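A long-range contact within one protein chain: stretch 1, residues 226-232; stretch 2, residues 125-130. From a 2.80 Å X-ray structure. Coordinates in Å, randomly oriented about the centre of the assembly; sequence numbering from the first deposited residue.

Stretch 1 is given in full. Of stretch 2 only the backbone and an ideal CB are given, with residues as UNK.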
# COMPACT_ATOMS: atom_id res chain seq x y z
N SER A 226 11.86 -8.81 1.64
CA SER A 226 11.98 -8.36 0.26
C SER A 226 11.04 -9.08 -0.71
O SER A 226 10.62 -10.20 -0.48
CB SER A 226 13.41 -8.51 -0.24
OG SER A 226 13.57 -9.77 -0.84
N MET A 227 10.74 -8.38 -1.80
CA MET A 227 9.87 -8.86 -2.87
C MET A 227 10.42 -10.19 -3.37
O MET A 227 9.67 -11.12 -3.70
CB MET A 227 9.90 -7.82 -3.99
CG MET A 227 8.66 -7.75 -4.84
SD MET A 227 7.20 -7.30 -3.92
CE MET A 227 5.97 -7.88 -5.12
N ARG A 228 11.75 -10.26 -3.42
CA ARG A 228 12.48 -11.43 -3.87
C ARG A 228 12.34 -12.59 -2.87
O ARG A 228 12.27 -13.75 -3.28
CB ARG A 228 13.95 -11.05 -4.05
CG ARG A 228 14.18 -10.12 -5.24
CD ARG A 228 15.62 -9.67 -5.30
NE ARG A 228 15.98 -8.89 -4.12
CZ ARG A 228 15.57 -7.65 -3.89
NH1 ARG A 228 14.80 -7.03 -4.78
NH2 ARG A 228 15.95 -7.01 -2.78
N GLU A 229 12.30 -12.27 -1.58
CA GLU A 229 12.15 -13.29 -0.57
C GLU A 229 10.75 -13.89 -0.63
O GLU A 229 10.59 -15.10 -0.60
CB GLU A 229 12.42 -12.72 0.82
CG GLU A 229 13.87 -12.33 1.05
CD GLU A 229 14.18 -11.93 2.50
OE1 GLU A 229 13.69 -10.86 2.96
OE2 GLU A 229 14.92 -12.69 3.18
N ALA A 230 9.74 -13.03 -0.73
CA ALA A 230 8.36 -13.50 -0.80
C ALA A 230 8.25 -14.41 -1.99
O ALA A 230 7.62 -15.47 -1.93
CB ALA A 230 7.42 -12.32 -0.97
N TYR A 231 8.88 -13.99 -3.08
CA TYR A 231 8.85 -14.74 -4.32
C TYR A 231 9.43 -16.14 -4.21
O TYR A 231 8.78 -17.11 -4.56
CB TYR A 231 9.58 -13.98 -5.42
CG TYR A 231 9.69 -14.77 -6.70
CD1 TYR A 231 8.62 -14.88 -7.58
CD2 TYR A 231 10.86 -15.46 -7.00
CE1 TYR A 231 8.72 -15.65 -8.73
CE2 TYR A 231 10.97 -16.23 -8.13
CZ TYR A 231 9.91 -16.33 -8.99
OH TYR A 231 10.06 -17.09 -10.12
N TYR A 232 10.66 -16.25 -3.74
CA TYR A 232 11.26 -17.57 -3.65
C TYR A 232 10.63 -18.49 -2.63
O TYR A 232 10.62 -19.70 -2.79
CB TYR A 232 12.76 -17.44 -3.41
CG TYR A 232 13.51 -17.24 -4.70
CD1 TYR A 232 14.00 -15.99 -5.07
CD2 TYR A 232 13.66 -18.30 -5.59
CE1 TYR A 232 14.63 -15.81 -6.31
CE2 TYR A 232 14.28 -18.13 -6.82
CZ TYR A 232 14.76 -16.88 -7.17
OH TYR A 232 15.35 -16.73 -8.40
N UNK A 125 18.10 -0.27 -7.41
CA UNK A 125 16.77 -0.84 -7.57
C UNK A 125 16.63 -1.95 -6.54
O UNK A 125 17.53 -2.79 -6.39
CB UNK A 125 16.54 -1.36 -8.99
N UNK A 126 15.51 -1.97 -5.82
CA UNK A 126 15.28 -2.99 -4.81
C UNK A 126 13.81 -3.33 -4.62
O UNK A 126 13.47 -4.48 -4.42
CB UNK A 126 15.87 -2.53 -3.48
N UNK A 127 12.95 -2.33 -4.69
CA UNK A 127 11.53 -2.54 -4.48
C UNK A 127 10.84 -3.41 -5.50
O UNK A 127 9.88 -4.09 -5.17
CB UNK A 127 10.82 -1.18 -4.44
N UNK A 128 11.32 -3.41 -6.73
CA UNK A 128 10.69 -4.21 -7.78
C UNK A 128 11.24 -5.63 -7.92
O UNK A 128 12.40 -5.92 -7.61
CB UNK A 128 10.84 -3.49 -9.12
N UNK A 129 10.38 -6.51 -8.41
CA UNK A 129 10.73 -7.90 -8.63
C UNK A 129 11.42 -7.99 -9.99
O UNK A 129 12.23 -8.89 -10.23
CB UNK A 129 9.50 -8.81 -8.56
N UNK A 130 11.11 -7.04 -10.86
CA UNK A 130 11.65 -7.00 -12.22
C UNK A 130 12.34 -5.67 -12.55
O UNK A 130 11.99 -4.63 -11.98
CB UNK A 130 10.53 -7.26 -13.23

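Position 125 lies at the margin of the contact. Its CA-to-CB bond points sideways, and nothing of stretch 1 comes within 5.5 Å of the ideal CB, so the helix sets no condition here and many residues would serve. The deposited residue is Glu-125, whose chain leads away from stretch 1.

Position 126 is different. The bond again points sideways, but the ideal CB lies 4.5 Å from NH2 of Arg-228, and the guanidinium already approaches the backbone: NH1 of Arg-228 donates to the carbonyl O of residue 126 at 2.9 Å, nearly straight at 165°. A neighbouring positive charge with NH2 still to be served calls for an acceptor, best an anionic one. Aspartate would be short enough to meet it at once; asparagine could accept without the charge, and glutamate would have to fold its longer chain. The residue is Asp-126, with chi1 at t. Its OD2 takes a hydrogen bond from Arg-228 NH2 at 2.6 Å, part of a salt bridge, and lies at the edge of the guanidinium, near its plane, where the N-H groups point. The arginine thus holds both backbone and side chain of one residue. The carbonyl O of Asp-126 also accepts from a water at 2.9 Å from it, and that water accepts from Met-227 N, likewise at 2.9 Å, linking the first turn of the helix to this loop.

At 127 and 128 CA-to-CB points away from stretch 1, which therefore says little about the side chains; the backbone makes the approach, with O of residue 127 3.9 Å from Met-227 CG. The phi/psi values, -65/-30 and -91/153, are open to most residues. Tyr-127 and Leu-128 occupy these places, their side chains no nearer than 6.4 Å to the helix.

Position 129 offers the apolar site. The CA of residue 129 is 5.9 Å from the CA of Met-227, and the ideal CB of residue 129 is 4.0 Å from Met-227 CG. Although the bond points sideways, a chain of moderate length can reach Met-227 and the CB of Tyr-231, one helical turn later. Leucine, isoleucine or methionine would suit. Leu-129, with chi1 at t and chi2 at p, brings CD1 3.5 Å from Met-227 CG and 3.9 Å from Tyr-231 CB; CD1 also lies 3.2 Å from Met-227 O, so the methyl sits tightly against the helix backbone.

Position 130 is out of reach, and stretch 1 leaves the choice open. Thr-130 is found there, its OG1 hydrogen-bonded elsewhere in the structure.

Stretch 2, residues 125-130: EDYLLT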
# COMPACT_ATOMS: atom_id res chain seq x y z
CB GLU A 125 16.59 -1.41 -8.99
CG GLU A 125 16.36 -0.35 -10.05
CD GLU A 125 16.10 -0.92 -11.45
OE1 GLU A 125 15.13 -1.70 -11.63
OE2 GLU A 125 16.86 -0.59 -12.38
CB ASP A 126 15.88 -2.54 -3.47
CG ASP A 126 15.66 -3.56 -2.33
OD1 ASP A 126 14.68 -3.40 -1.57
OD2 ASP A 126 16.46 -4.51 -2.20
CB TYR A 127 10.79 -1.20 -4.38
CG TYR A 127 11.26 -0.36 -3.23
CD1 TYR A 127 11.55 0.98 -3.41
CD2 TYR A 127 11.50 -0.92 -1.99
CE1 TYR A 127 12.08 1.75 -2.37
CE2 TYR A 127 12.02 -0.18 -0.94
CZ TYR A 127 12.32 1.16 -1.13
OH TYR A 127 12.93 1.88 -0.10
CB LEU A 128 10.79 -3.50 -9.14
CG LEU A 128 10.17 -2.11 -9.29
CD1 LEU A 128 10.80 -1.43 -10.47
CD2 LEU A 128 8.65 -2.19 -9.45
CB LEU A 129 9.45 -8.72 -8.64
CG LEU A 129 9.46 -10.18 -8.22
CD1 LEU A 129 10.03 -10.34 -6.83
CD2 LEU A 129 8.03 -10.69 -8.26
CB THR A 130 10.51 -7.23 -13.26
OG1 THR A 130 9.60 -6.13 -13.22
CG2 THR A 130 9.73 -8.48 -12.93
O HOH W 1 12.00 -5.83 -2.33
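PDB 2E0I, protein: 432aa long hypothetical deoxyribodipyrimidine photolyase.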